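Conserved hypothetical protein (Thermoplasma acidophilum, PDB 1RLH) is of unproven function but, as a member of the adenosine-specific kinase family, may act on adenosine or transfer adenosine monophosphate to protein targets. Local coordinates at residues A[25-30]-A[96-101]; A[31-36]-A[119-124]; A[38-43]-A[70-75]; A[42-47]-A[56-61]. All coordinates share one frame; numbering follows the deposited sequence.

Interaction 1: residues A[25-30]-A[96-101]; sequences AEANII and VILIRN
The guanidinium of Arg100 meets Ala25 O obliquely. NE lies 3.0 Å from Ala25 O, and NH2 of the same arginine is equally near that oxygen, whose partial negative charge probably favours the cationic group. The Arg100 chain leaves with CG anti to the backbone N (chi1 174°) and bends at chi3, a shape that carries the guanidinium back past Glu26 toward Ala25, while Pro24 touches the arginine side chain. An alanine in place of Arg100 would remove the guanidinium, and the carbonyl of Ala25 would probably lose its cationic neighbour, leaving the turn at Ala25 and Glu26 freer to move. Beyond this turn the two segments become antiparallel neighbours inside a five-stranded sheet, strand 28-34 running against strand 94-100. Asn28 pairs with Ile99 and Ile30 with Ile97, each through two backbone hydrogen bonds; Asn28 N to Ile99 O measures 2.8 Å. Between them stands the non-hydrogen-bonded pair Ile29 and Leu98, whose side chains lie side by side and point the same way, with Leu98 CD2 3.5 Å from Ile29 CB. Farther along, Ile29 CD1 reaches Val96 CG1 at 3.9 Å. Beta-branched isoleucine and valine favour the extended backbone, leucine adds bulk to the same apolar face, and this face lies under helix 76-89. On the face bearing Ile30, Ile97 and Ile99, helix 104-115 is the cover, and Ile30 CB stands 4.1 Å from Ile97 CB. At the strand end a water, modelled unusually close to Glu26 O, appears to bridge that oxygen and Asn101 N where direct pairing has stopped.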
loop_
_atom_site.group_PDB
_atom_site.type_symbol
_atom_site.label_atom_id
_atom_site.label_comp_id
_atom_site.label_asym_id
_atom_site.label_seq_id
_atom_site.Cartn_x
_atom_site.Cartn_y
_atom_site.Cartn_z
ATOM N N ALA A 25 6.518 -5.030 13.474
ATOM C CA ALA A 25 7.444 -6.155 13.547
ATOM C C ALA A 25 6.922 -7.434 12.893
ATOM O O ALA A 25 5.787 -7.844 13.126
ATOM C CB ALA A 25 7.809 -6.430 15.006
ATOM N N GLU A 26 7.770 -8.052 12.074
ATOM C CA GLU A 26 7.456 -9.298 11.377
ATOM C C GLU A 26 6.330 -9.221 10.350
ATOM O O GLU A 26 5.865 -10.251 9.870
ATOM C CB GLU A 26 7.130 -10.407 12.384
ATOM C CG GLU A 26 8.273 -10.757 13.329
ATOM C CD GLU A 26 8.011 -12.028 14.118
ATOM O OE1 GLU A 26 6.959 -12.115 14.786
ATOM O OE2 GLU A 26 8.861 -12.945 14.072
ATOM N N ALA A 27 5.890 -8.015 10.007
ATOM C CA ALA A 27 4.816 -7.880 9.032
ATOM C C ALA A 27 5.347 -7.720 7.612
ATOM O O ALA A 27 6.456 -7.236 7.398
ATOM C CB ALA A 27 3.932 -6.693 9.384
ATOM N N ASN A 28 4.542 -8.152 6.648
ATOM C CA ASN A 28 4.883 -8.033 5.240
ATOM C C ASN A 28 3.899 -7.020 4.693
ATOM O O ASN A 28 2.717 -7.058 5.028
ATOM C CB ASN A 28 4.706 -9.369 4.518
ATOM C CG ASN A 28 5.633 -10.438 5.050
ATOM O OD1 ASN A 28 5.296 -11.167 5.985
ATOM N ND2 ASN A 28 6.815 -10.524 4.469
ATOM N N ILE A 29 4.381 -6.118 3.850
ATOM C CA ILE A 29 3.521 -5.093 3.298
ATOM C C ILE A 29 3.394 -5.168 1.786
ATOM O O ILE A 29 4.329 -5.561 1.086
ATOM C CB ILE A 29 4.042 -3.683 3.687
ATOM C CG1 ILE A 29 2.981 -2.621 3.387
ATOM C CG2 ILE A 29 5.337 -3.366 2.927
ATOM C CD1 ILE A 29 3.352 -1.245 3.949
ATOM N N ILE A 30 2.208 -4.820 1.302
ATOM C CA ILE A 30 1.933 -4.768 -0.125
ATOM C C ILE A 30 1.306 -3.400 -0.368
ATOM O O ILE A 30 0.331 -3.030 0.288
ATOM C CB ILE A 30 0.917 -5.834 -0.581
ATOM C CG1 ILE A 30 1.450 -7.241 -0.293
ATOM C CG2 ILE A 30 0.650 -5.670 -2.079
ATOM C CD1 ILE A 30 0.400 -8.325 -0.446
ATOM N N VAL A 96 -3.055 -0.557 0.708
ATOM C CA VAL A 96 -1.949 -1.023 1.531
ATOM C C VAL A 96 -2.421 -2.240 2.305
ATOM O O VAL A 96 -3.468 -2.202 2.947
ATOM C CB VAL A 96 -1.497 0.052 2.558
ATOM C CG1 VAL A 96 -0.435 -0.530 3.484
ATOM C CG2 VAL A 96 -0.947 1.284 1.835
ATOM N N ILE A 97 -1.652 -3.318 2.231
ATOM C CA ILE A 97 -1.991 -4.540 2.943
ATOM C C ILE A 97 -0.813 -4.918 3.838
ATOM O O ILE A 97 0.340 -4.829 3.425
ATOM C CB ILE A 97 -2.266 -5.706 1.959
ATOM C CG1 ILE A 97 -3.472 -5.380 1.078
ATOM C CG2 ILE A 97 -2.517 -6.996 2.733
ATOM C CD1 ILE A 97 -3.642 -6.335 -0.101
ATOM N N LEU A 98 -1.107 -5.301 5.076
ATOM C CA LEU A 98 -0.073 -5.725 6.014
ATOM C C LEU A 98 -0.469 -7.111 6.494
ATOM O O LEU A 98 -1.603 -7.321 6.915
ATOM C CB LEU A 98 0.026 -4.761 7.200
ATOM C CG LEU A 98 0.804 -3.468 6.947
ATOM C CD1 LEU A 98 0.650 -2.529 8.128
ATOM C CD2 LEU A 98 2.272 -3.795 6.717
ATOM N N ILE A 99 0.461 -8.057 6.410
ATOM C CA ILE A 99 0.188 -9.428 6.823
ATOM C C ILE A 99 1.270 -9.939 7.758
ATOM O O ILE A 99 2.456 -9.776 7.499
ATOM C CB ILE A 99 0.116 -10.377 5.607
ATOM C CG1 ILE A 99 -0.916 -9.865 4.603
ATOM C CG2 ILE A 99 -0.264 -11.784 6.072
ATOM C CD1 ILE A 99 -0.879 -10.570 3.261
ATOM N N ARG A 100 0.846 -10.567 8.845
ATOM C CA ARG A 100 1.770 -11.112 9.826
ATOM C C ARG A 100 1.368 -12.553 10.133
ATOM O O ARG A 100 0.198 -12.915 10.017
ATOM C CB ARG A 100 1.720 -10.260 11.099
ATOM C CG ARG A 100 2.527 -10.796 12.259
ATOM C CD ARG A 100 2.278 -9.971 13.516
ATOM N NE ARG A 100 2.899 -8.652 13.463
ATOM C CZ ARG A 100 2.740 -7.720 14.397
ATOM N NH1 ARG A 100 1.972 -7.967 15.449
ATOM N NH2 ARG A 100 3.360 -6.553 14.296
ATOM N N ASN A 101 2.341 -13.377 10.508
ATOM C CA ASN A 101 2.069 -14.772 10.839
ATOM C C ASN A 101 1.507 -15.550 9.653
ATOM O O ASN A 101 0.548 -16.308 9.797
ATOM C CB ASN A 101 1.084 -14.848 12.012
ATOM C CG ASN A 101 1.641 -14.235 13.284
ATOM O OD1 ASN A 101 0.942 -14.136 14.292
ATOM N ND2 ASN A 101 2.905 -13.825 13.243
HETATM O O HOH W 1 5.063 -12.654 9.902
#

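Interaction 2: residues A[31-36]-A[119-124]; sequences VGYSHF and SIFAAT
Val31 opens the contact with a classic beta bulge: its carbonyl oxygen accepts from two successive amides, Phe121 N at 2.7 Å and Ala122 N at 3.0 Å. Val31 N completes the pairing by donating to Ala122 O. The valine side chain crosses that of Phe121 at about a right angle, its CG1 4.1 Å from Phe121 CD1, while its CB stands by the small CB of Ala122. Gly32 follows, set against Ile120 in a non-hydrogen-bonded antiparallel pair. Glycine suits this place because a CB, pointing to the face of Ile120, would lie only 2.5 Å from Ser119 O. On the opposite face, Phe121 CD1 comes to 3.5 Å from Gly32 C. Tyr33 is paired with Ser119 by two backbone hydrogen bonds. Its CB meets Phe121 CZ at 3.6 Å, so the phenylalanine ring spans from Val31 to Tyr33. Past the strand, His35 turns CG beside its backbone N (chi1 -60°), and this brings NE2 to Ser119 OG at 2.8 Å; the hydroxyl lies in the imidazole plane, and either group could be the donor. The strand 118-124 is an outer strand of the five-stranded sheet and turns a corner at Phe121. Ile120 faces helix 104-115, whereas Phe121 and Ala122 pack on Val144 of strand 139-146, and Leu128 of the three-stranded antiparallel sheet touches Val31 and Ala122.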
loop_
_atom_site.group_PDB
_atom_site.type_symbol
_atom_site.label_atom_id
_atom_site.label_comp_id
_atom_site.label_asym_id
_atom_site.label_seq_id
_atom_site.Cartn_x
_atom_site.Cartn_y
_atom_site.Cartn_z
ATOM N N VAL A 31 1.883 -2.639 -1.289
ATOM C CA VAL A 31 1.351 -1.324 -1.625
ATOM C C VAL A 31 1.055 -1.372 -3.114
ATOM O O VAL A 31 1.897 -1.784 -3.905
ATOM C CB VAL A 31 2.363 -0.193 -1.341
ATOM C CG1 VAL A 31 1.723 1.154 -1.653
ATOM C CG2 VAL A 31 2.806 -0.238 0.129
ATOM N N GLY A 32 -0.147 -0.968 -3.500
ATOM C CA GLY A 32 -0.479 -1.015 -4.911
ATOM C C GLY A 32 -1.493 0.007 -5.366
ATOM O O GLY A 32 -1.927 0.867 -4.598
ATOM N N TYR A 33 -1.858 -0.106 -6.639
ATOM C CA TYR A 33 -2.820 0.777 -7.292
ATOM C C TYR A 33 -3.990 -0.089 -7.762
ATOM O O TYR A 33 -3.783 -1.034 -8.517
ATOM C CB TYR A 33 -2.150 1.441 -8.502
ATOM C CG TYR A 33 -3.091 2.219 -9.394
ATOM C CD1 TYR A 33 -3.647 3.427 -8.973
ATOM C CD2 TYR A 33 -3.446 1.731 -10.651
ATOM C CE1 TYR A 33 -4.537 4.130 -9.782
ATOM C CE2 TYR A 33 -4.332 2.423 -11.466
ATOM C CZ TYR A 33 -4.873 3.619 -11.027
ATOM O OH TYR A 33 -5.751 4.301 -11.834
ATOM N N SER A 34 -5.207 0.222 -7.320
ATOM C CA SER A 34 -6.374 -0.563 -7.716
ATOM C C SER A 34 -6.903 -0.168 -9.096
ATOM O O SER A 34 -6.771 0.983 -9.516
ATOM C CB SER A 34 -7.490 -0.408 -6.675
ATOM O OG SER A 34 -7.798 0.959 -6.468
ATOM N N HIS A 35 -7.497 -1.133 -9.799
ATOM C CA HIS A 35 -8.062 -0.903 -11.129
ATOM C C HIS A 35 -9.584 -0.955 -11.058
ATOM O O HIS A 35 -10.162 -2.021 -10.827
ATOM C CB HIS A 35 -7.599 -1.980 -12.117
ATOM C CG HIS A 35 -6.116 -2.049 -12.302
ATOM N ND1 HIS A 35 -5.494 -3.130 -12.889
ATOM C CD2 HIS A 35 -5.132 -1.176 -11.982
ATOM C CE1 HIS A 35 -4.189 -2.920 -12.921
ATOM N NE2 HIS A 35 -3.942 -1.742 -12.378
ATOM N N PHE A 36 -10.221 0.191 -11.267
ATOM C CA PHE A 36 -11.677 0.301 -11.248
ATOM C C PHE A 36 -12.356 -0.239 -9.992
ATOM O O PHE A 36 -13.547 -0.560 -10.016
ATOM C CB PHE A 36 -12.272 -0.380 -12.485
ATOM C CG PHE A 36 -11.855 0.253 -13.779
ATOM C CD1 PHE A 36 -10.959 -0.386 -14.627
ATOM C CD2 PHE A 36 -12.339 1.506 -14.137
ATOM C CE1 PHE A 36 -10.547 0.216 -15.817
ATOM C CE2 PHE A 36 -11.933 2.116 -15.323
ATOM C CZ PHE A 36 -11.036 1.472 -16.164
ATOM N N SER A 119 -2.180 -2.928 -9.713
ATOM C CA SER A 119 -0.762 -2.913 -10.027
ATOM C C SER A 119 -0.011 -2.867 -8.707
ATOM O O SER A 119 -0.497 -2.290 -7.741
ATOM C CB SER A 119 -0.431 -1.682 -10.870
ATOM O OG SER A 119 -1.136 -1.731 -12.097
ATOM N N ILE A 120 1.169 -3.476 -8.658
ATOM C CA ILE A 120 1.940 -3.509 -7.419
ATOM C C ILE A 120 3.052 -2.459 -7.385
ATOM O O ILE A 120 3.825 -2.344 -8.332
ATOM C CB ILE A 120 2.575 -4.914 -7.208
ATOM C CG1 ILE A 120 1.486 -5.995 -7.247
ATOM C CG2 ILE A 120 3.335 -4.956 -5.878
ATOM C CD1 ILE A 120 0.349 -5.787 -6.263
ATOM N N PHE A 121 3.120 -1.698 -6.292
ATOM C CA PHE A 121 4.159 -0.682 -6.113
ATOM C C PHE A 121 5.272 -1.282 -5.257
ATOM O O PHE A 121 6.455 -1.043 -5.498
ATOM C CB PHE A 121 3.604 0.555 -5.399
ATOM C CG PHE A 121 2.692 1.399 -6.249
ATOM C CD1 PHE A 121 1.496 1.886 -5.730
ATOM C CD2 PHE A 121 3.036 1.729 -7.556
ATOM C CE1 PHE A 121 0.656 2.692 -6.502
ATOM C CE2 PHE A 121 2.203 2.535 -8.333
ATOM C CZ PHE A 121 1.013 3.015 -7.804
ATOM N N ALA A 122 4.873 -2.059 -4.253
ATOM C CA ALA A 122 5.820 -2.712 -3.349
ATOM C C ALA A 122 5.223 -3.980 -2.746
ATOM O O ALA A 122 4.015 -4.100 -2.591
ATOM C CB ALA A 122 6.226 -1.763 -2.232
ATOM N N ALA A 123 6.097 -4.917 -2.407
ATOM C CA ALA A 123 5.714 -6.189 -1.805
ATOM C C ALA A 123 7.001 -6.587 -1.107
ATOM O O ALA A 123 7.914 -7.120 -1.737
ATOM C CB ALA A 123 5.347 -7.192 -2.894
ATOM N N THR A 124 7.087 -6.326 0.194
ATOM C CA THR A 124 8.334 -6.595 0.895
ATOM C C THR A 124 8.182 -6.593 2.410
ATOM O O THR A 124 7.138 -6.231 2.942
ATOM C CB THR A 124 9.369 -5.499 0.520
ATOM O OG1 THR A 124 10.629 -5.770 1.137
ATOM C CG2 THR A 124 8.870 -4.122 0.990
#

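Interaction 3: residues A[38-43]-A[70-75]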
loop_
_atom_site.group_PDB
_atom_site.type_symbol
_atom_site.label_atom_id
_atom_site.label_comp_id
_atom_site.label_asym_id
_atom_site.label_seq_id
_atom_site.Cartn_x
_atom_site.Cartn_y
_atom_site.Cartn_z
ATOM N N LYS A 38 -13.941 0.220 -6.345
ATOM C CA LYS A 38 -14.610 1.306 -5.633
ATOM C C LYS A 38 -14.687 1.043 -4.137
ATOM O O LYS A 38 -14.881 1.968 -3.348
ATOM C CB LYS A 38 -16.030 1.500 -6.172
ATOM C CG LYS A 38 -16.115 1.762 -7.668
ATOM C CD LYS A 38 -17.563 1.941 -8.110
ATOM C CE LYS A 38 -18.390 0.691 -7.837
ATOM N NZ LYS A 38 -19.819 0.866 -8.219
ATOM N N THR A 39 -14.544 -0.222 -3.750
ATOM C CA THR A 39 -14.617 -0.601 -2.343
ATOM C C THR A 39 -13.498 -1.552 -1.925
ATOM O O THR A 39 -13.044 -2.384 -2.709
ATOM C CB THR A 39 -15.971 -1.261 -2.023
ATOM O OG1 THR A 39 -15.941 -1.808 -0.699
ATOM C CG2 THR A 39 -16.276 -2.360 -3.026
ATOM N N VAL A 40 -13.065 -1.417 -0.677
ATOM C CA VAL A 40 -11.998 -2.247 -0.141
ATOM C C VAL A 40 -12.445 -3.696 0.053
ATOM O O VAL A 40 -11.616 -4.581 0.257
ATOM C CB VAL A 40 -11.486 -1.677 1.207
ATOM C CG1 VAL A 40 -12.576 -1.761 2.254
ATOM C CG2 VAL A 40 -10.236 -2.425 1.656
ATOM N N GLU A 41 -13.751 -3.942 -0.021
ATOM C CA GLU A 41 -14.268 -5.298 0.156
ATOM C C GLU A 41 -13.740 -6.220 -0.940
ATOM O O GLU A 41 -13.518 -7.406 -0.708
ATOM C CB GLU A 41 -15.801 -5.317 0.135
ATOM C CG GLU A 41 -16.410 -5.173 -1.253
ATOM C CD GLU A 41 -17.670 -6.008 -1.429
ATOM O OE1 GLU A 41 -18.288 -5.938 -2.514
ATOM O OE2 GLU A 41 -18.040 -6.739 -0.485
ATOM N N ASP A 42 -13.547 -5.669 -2.135
ATOM C CA ASP A 42 -13.030 -6.440 -3.262
ATOM C C ASP A 42 -11.672 -7.024 -2.893
ATOM O O ASP A 42 -11.404 -8.204 -3.124
ATOM C CB ASP A 42 -12.879 -5.543 -4.493
ATOM C CG ASP A 42 -14.210 -5.115 -5.071
ATOM O OD1 ASP A 42 -15.148 -4.862 -4.288
ATOM O OD2 ASP A 42 -14.314 -5.016 -6.310
ATOM N N LEU A 43 -10.816 -6.186 -2.318
ATOM C CA LEU A 43 -9.486 -6.619 -1.909
ATOM C C LEU A 43 -9.581 -7.570 -0.725
ATOM O O LEU A 43 -8.898 -8.590 -0.678
ATOM C CB LEU A 43 -8.628 -5.413 -1.522
ATOM C CG LEU A 43 -8.292 -4.430 -2.642
ATOM C CD1 LEU A 43 -7.613 -3.206 -2.049
ATOM C CD2 LEU A 43 -7.398 -5.106 -3.673
ATOM N N ARG A 70 -10.667 3.610 3.535
ATOM C CA ARG A 70 -11.474 2.438 3.861
ATOM C C ARG A 70 -10.561 1.342 4.398
ATOM O O ARG A 70 -9.388 1.270 4.029
ATOM C CB ARG A 70 -12.193 1.950 2.601
ATOM C CG ARG A 70 -13.007 3.028 1.893
ATOM C CD ARG A 70 -14.238 3.417 2.697
ATOM N NE ARG A 70 -15.062 4.408 2.008
ATOM C CZ ARG A 70 -16.324 4.676 2.328
ATOM N NH1 ARG A 70 -16.911 4.021 3.322
ATOM N NH2 ARG A 70 -17.000 5.605 1.667
ATOM N N TYR A 71 -11.090 0.476 5.257
ATOM C CA TYR A 71 -10.256 -0.572 5.827
ATOM C C TYR A 71 -11.003 -1.837 6.217
ATOM O O TYR A 71 -12.229 -1.857 6.300
ATOM C CB TYR A 71 -9.517 -0.022 7.052
ATOM C CG TYR A 71 -10.436 0.330 8.206
ATOM C CD1 TYR A 71 -10.857 -0.646 9.111
ATOM C CD2 TYR A 71 -10.915 1.630 8.370
ATOM C CE1 TYR A 71 -11.738 -0.333 10.153
ATOM C CE2 TYR A 71 -11.794 1.949 9.407
ATOM C CZ TYR A 71 -12.199 0.964 10.290
ATOM O OH TYR A 71 -13.068 1.275 11.314
ATOM N N ASP A 72 -10.231 -2.890 6.459
ATOM C CA ASP A 72 -10.745 -4.191 6.871
ATOM C C ASP A 72 -9.552 -4.925 7.475
ATOM O O ASP A 72 -8.409 -4.501 7.306
ATOM C CB ASP A 72 -11.288 -4.980 5.672
ATOM C CG ASP A 72 -12.794 -4.820 5.491
ATOM O OD1 ASP A 72 -13.547 -5.119 6.441
ATOM O OD2 ASP A 72 -13.229 -4.405 4.393
ATOM N N GLY A 73 -9.815 -6.019 8.180
ATOM C CA GLY A 73 -8.734 -6.770 8.790
ATOM C C GLY A 73 -9.175 -7.463 10.063
ATOM O O GLY A 73 -10.330 -7.339 10.470
ATOM N N ASN A 74 -8.257 -8.190 10.693
ATOM C CA ASN A 74 -8.569 -8.905 11.926
ATOM C C ASN A 74 -7.548 -8.607 13.019
ATOM O O ASN A 74 -7.460 -9.324 14.012
ATOM C CB ASN A 74 -8.610 -10.413 11.668
ATOM C CG ASN A 74 -7.281 -10.959 11.183
ATOM O OD1 ASN A 74 -6.258 -10.270 11.225
ATOM N ND2 ASN A 74 -7.287 -12.205 10.725
ATOM N N ASP A 75 -6.772 -7.548 12.822
ATOM C CA ASP A 75 -5.759 -7.147 13.787
ATOM C C ASP A 75 -5.747 -5.628 13.861
ATOM O O ASP A 75 -5.457 -4.952 12.874
ATOM C CB ASP A 75 -4.385 -7.674 13.360
ATOM C CG ASP A 75 -3.292 -7.331 14.351
ATOM O OD1 ASP A 75 -2.892 -6.151 14.423
ATOM O OD2 ASP A 75 -2.832 -8.245 15.064
#
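This is a small surface contact, made by van der Waals packing, at the outer strand of the five-stranded sheet: the lead-in to helix 41-46 rests against strand 69-73, which runs on toward helix 76-89. Strand 69-73 forms an antiparallel hairpin with strand 55-61, and helix 41-46 belongs to the connection that joins strand 28-34 to strand 55-61. Val40 carries nearly everything. Its CG1 sits between the backbone N and the carbonyl carbon (chi1 66°), the crowded position, and from there it projects into the angle between Arg70 and Asp72, two residues that lie on the same side of their strand. Arg70 offers only aliphatic carbon here, its CB 3.7 Å from Val40 CG1. The rest of the arginine leads away to form salt bridges with Glu62 and Asp66, so its charge is answered elsewhere. A short branched residue suits position 40, because it can fill this angle and still touch Ile58 and Phe60 of the neighbouring strand. Within the helix lead-in Thr39 OG1 accepts from Glu41 N, at 3.1 Å and almost straight (171°), a capping bond that ties down the first turn presenting Val40. From the strand side the carboxylate of Asp72 crosses the valine obliquely, its OD2 3.5 Å from Val40 CG1.

Interaction 4: residues A[42-47]-A[56-61]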
loop_
_atom_site.group_PDB
_atom_site.type_symbol
_atom_site.label_atom_id
_atom_site.label_comp_id
_atom_site.label_asym_id
_atom_site.label_seq_id
_atom_site.Cartn_x
_atom_site.Cartn_y
_atom_site.Cartn_z
ATOM N N ASP A 42 -13.547 -5.669 -2.135
ATOM C CA ASP A 42 -13.030 -6.440 -3.262
ATOM C C ASP A 42 -11.672 -7.024 -2.893
ATOM O O ASP A 42 -11.404 -8.204 -3.124
ATOM C CB ASP A 42 -12.879 -5.543 -4.493
ATOM C CG ASP A 42 -14.210 -5.115 -5.071
ATOM O OD1 ASP A 42 -15.148 -4.862 -4.288
ATOM O OD2 ASP A 42 -14.314 -5.016 -6.310
ATOM N N LEU A 43 -10.816 -6.186 -2.318
ATOM C CA LEU A 43 -9.486 -6.619 -1.909
ATOM C C LEU A 43 -9.581 -7.570 -0.725
ATOM O O LEU A 43 -8.898 -8.590 -0.678
ATOM C CB LEU A 43 -8.628 -5.413 -1.522
ATOM C CG LEU A 43 -8.292 -4.430 -2.642
ATOM C CD1 LEU A 43 -7.613 -3.206 -2.049
ATOM C CD2 LEU A 43 -7.398 -5.106 -3.673
ATOM N N ASN A 44 -10.433 -7.224 0.233
ATOM C CA ASN A 44 -10.614 -8.049 1.418
ATOM C C ASN A 44 -11.007 -9.472 1.030
ATOM O O ASN A 44 -10.523 -10.442 1.612
ATOM C CB ASN A 44 -11.707 -7.460 2.313
ATOM C CG ASN A 44 -11.735 -8.096 3.686
ATOM O OD1 ASN A 44 -12.802 -8.392 4.227
ATOM N ND2 ASN A 44 -10.559 -8.300 4.264
ATOM N N GLU A 45 -11.877 -9.587 0.035
ATOM C CA GLU A 45 -12.358 -10.888 -0.406
ATOM C C GLU A 45 -11.361 -11.658 -1.267
ATOM O O GLU A 45 -11.152 -12.853 -1.064
ATOM C CB GLU A 45 -13.667 -10.724 -1.177
ATOM C CG GLU A 45 -14.614 -11.897 -1.012
ATOM C CD GLU A 45 -15.085 -12.054 0.423
ATOM O OE1 GLU A 45 -15.680 -11.097 0.962
ATOM O OE2 GLU A 45 -14.860 -13.129 1.015
ATOM N N ILE A 46 -10.744 -10.973 -2.222
ATOM C CA ILE A 46 -9.799 -11.623 -3.120
ATOM C C ILE A 46 -8.604 -12.239 -2.394
ATOM O O ILE A 46 -8.018 -13.209 -2.873
ATOM C CB ILE A 46 -9.303 -10.641 -4.212
ATOM C CG1 ILE A 46 -8.740 -11.431 -5.394
ATOM C CG2 ILE A 46 -8.238 -9.715 -3.648
ATOM C CD1 ILE A 46 -8.469 -10.589 -6.621
ATOM N N ILE A 47 -8.251 -11.691 -1.235
ATOM C CA ILE A 47 -7.121 -12.221 -0.475
ATOM C C ILE A 47 -7.576 -12.975 0.770
ATOM O O ILE A 47 -6.751 -13.502 1.518
ATOM C CB ILE A 47 -6.165 -11.101 -0.007
ATOM C CG1 ILE A 47 -6.834 -10.271 1.090
ATOM C CG2 ILE A 47 -5.767 -10.223 -1.186
ATOM C CD1 ILE A 47 -5.900 -9.299 1.783
ATOM N N TYR A 56 -4.015 -9.760 9.598
ATOM C CA TYR A 56 -3.832 -8.839 8.487
ATOM C C TYR A 56 -4.657 -7.573 8.618
ATOM O O TYR A 56 -5.540 -7.462 9.469
ATOM C CB TYR A 56 -4.199 -9.538 7.173
ATOM C CG TYR A 56 -5.689 -9.600 6.909
ATOM C CD1 TYR A 56 -6.306 -8.683 6.054
ATOM C CD2 TYR A 56 -6.491 -10.556 7.538
ATOM C CE1 TYR A 56 -7.685 -8.716 5.831
ATOM C CE2 TYR A 56 -7.872 -10.595 7.322
ATOM C CZ TYR A 56 -8.460 -9.673 6.468
ATOM O OH TYR A 56 -9.821 -9.713 6.253
ATOM N N GLY A 57 -4.349 -6.622 7.748
ATOM C CA GLY A 57 -5.059 -5.365 7.718
ATOM C C GLY A 57 -5.016 -4.875 6.284
ATOM O O GLY A 57 -4.085 -5.209 5.545
ATOM N N ILE A 58 -6.025 -4.113 5.881
ATOM C CA ILE A 58 -6.078 -3.564 4.534
ATOM C C ILE A 58 -6.557 -2.122 4.594
ATOM O O ILE A 58 -7.517 -1.811 5.298
ATOM C CB ILE A 58 -7.071 -4.318 3.625
ATOM C CG1 ILE A 58 -6.769 -5.814 3.620
ATOM C CG2 ILE A 58 -6.981 -3.764 2.204
ATOM C CD1 ILE A 58 -7.789 -6.632 2.845
ATOM N N GLY A 59 -5.883 -1.254 3.847
ATOM C CA GLY A 59 -6.252 0.149 3.778
ATOM C C GLY A 59 -6.481 0.482 2.315
ATOM O O GLY A 59 -5.754 -0.009 1.454
ATOM N N PHE A 60 -7.483 1.309 2.027
ATOM C CA PHE A 60 -7.807 1.676 0.646
ATOM C C PHE A 60 -8.149 3.162 0.558
ATOM O O PHE A 60 -8.969 3.662 1.322
ATOM C CB PHE A 60 -8.994 0.835 0.156
ATOM C CG PHE A 60 -9.489 1.215 -1.217
ATOM C CD1 PHE A 60 -8.689 1.025 -2.341
ATOM C CD2 PHE A 60 -10.753 1.776 -1.382
ATOM C CE1 PHE A 60 -9.145 1.388 -3.615
ATOM C CE2 PHE A 60 -11.217 2.142 -2.646
ATOM C CZ PHE A 60 -10.411 1.949 -3.765
ATOM N N SER A 61 -7.526 3.860 -0.385
ATOM C CA SER A 61 -7.754 5.290 -0.551
ATOM C C SER A 61 -8.849 5.564 -1.588
ATOM O O SER A 61 -8.584 5.625 -2.786
ATOM C CB SER A 61 -6.441 5.970 -0.969
ATOM O OG SER A 61 -6.408 7.348 -0.618
#
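Asn44 holds CG anti to its own backbone N (chi1 -168°), and Tyr56 sets its ring between backbone N and carbonyl carbon (chi1 80°); the two side chains thereby cross at about a right angle. Asn44 ND2 donates to Tyr56 OH over 2.5 Å, a distance short enough to be read with caution. The hydroxyl lies near the amide plane and ND2 close to the ring plane at its edge, so the bond is made with the flat groups nearly coplanar. An alanine at Asn44 would remove this donor, and the Tyr56 hydroxyl would probably lose its mate and the ring one restraint on its setting. In this alpha-beta fold, helix 41-46 packs on the five-stranded sheet and runs roughly counter to strand 55-61, their short axes 150° apart. Between them sit aliphatic groups. Ile47 and Ile58 reach tip to tip, CD1 to CD1 at 3.4 Å, tighter than usual; Ile58 CD1 also touches Asn44 CA at 3.5 Å. Beta-branched isoleucine favours the extended strand, and its CD1 arm, extended at chi2, reaches the helix backbone. Leu43 CD1 lies 4.3 Å from Ile58 CG2 and approaches Phe60 CD1. Leu43 also meets Phe95, and Ile47 meets Cys114 of helix 104-115.

How the interactions relate
Interactions 1 and 4 are buried, interaction 2 partly so, and interaction 3 lies at the surface. Strand 28-34 serves both interaction 1 and interaction 2, pairing with strand 94-100 along one edge and strand 118-124 along the other; Ile29 N probably bonds Thr124 O where they meet. Helix 41-46 likewise serves interactions 3 and 4, whose centres are only about 4 Å apart and whose strands are hydrogen-bonded neighbours. Strand 94-100 also pairs with 55-61, so all four contacts involve the same five-stranded sheet. Backbone hydrogen bonds dominate where strand meets strand, with regular pairing in 25-30/96-101 and a bulge in 31-36/119-124; helix-to-strand contacts depend instead on side chains.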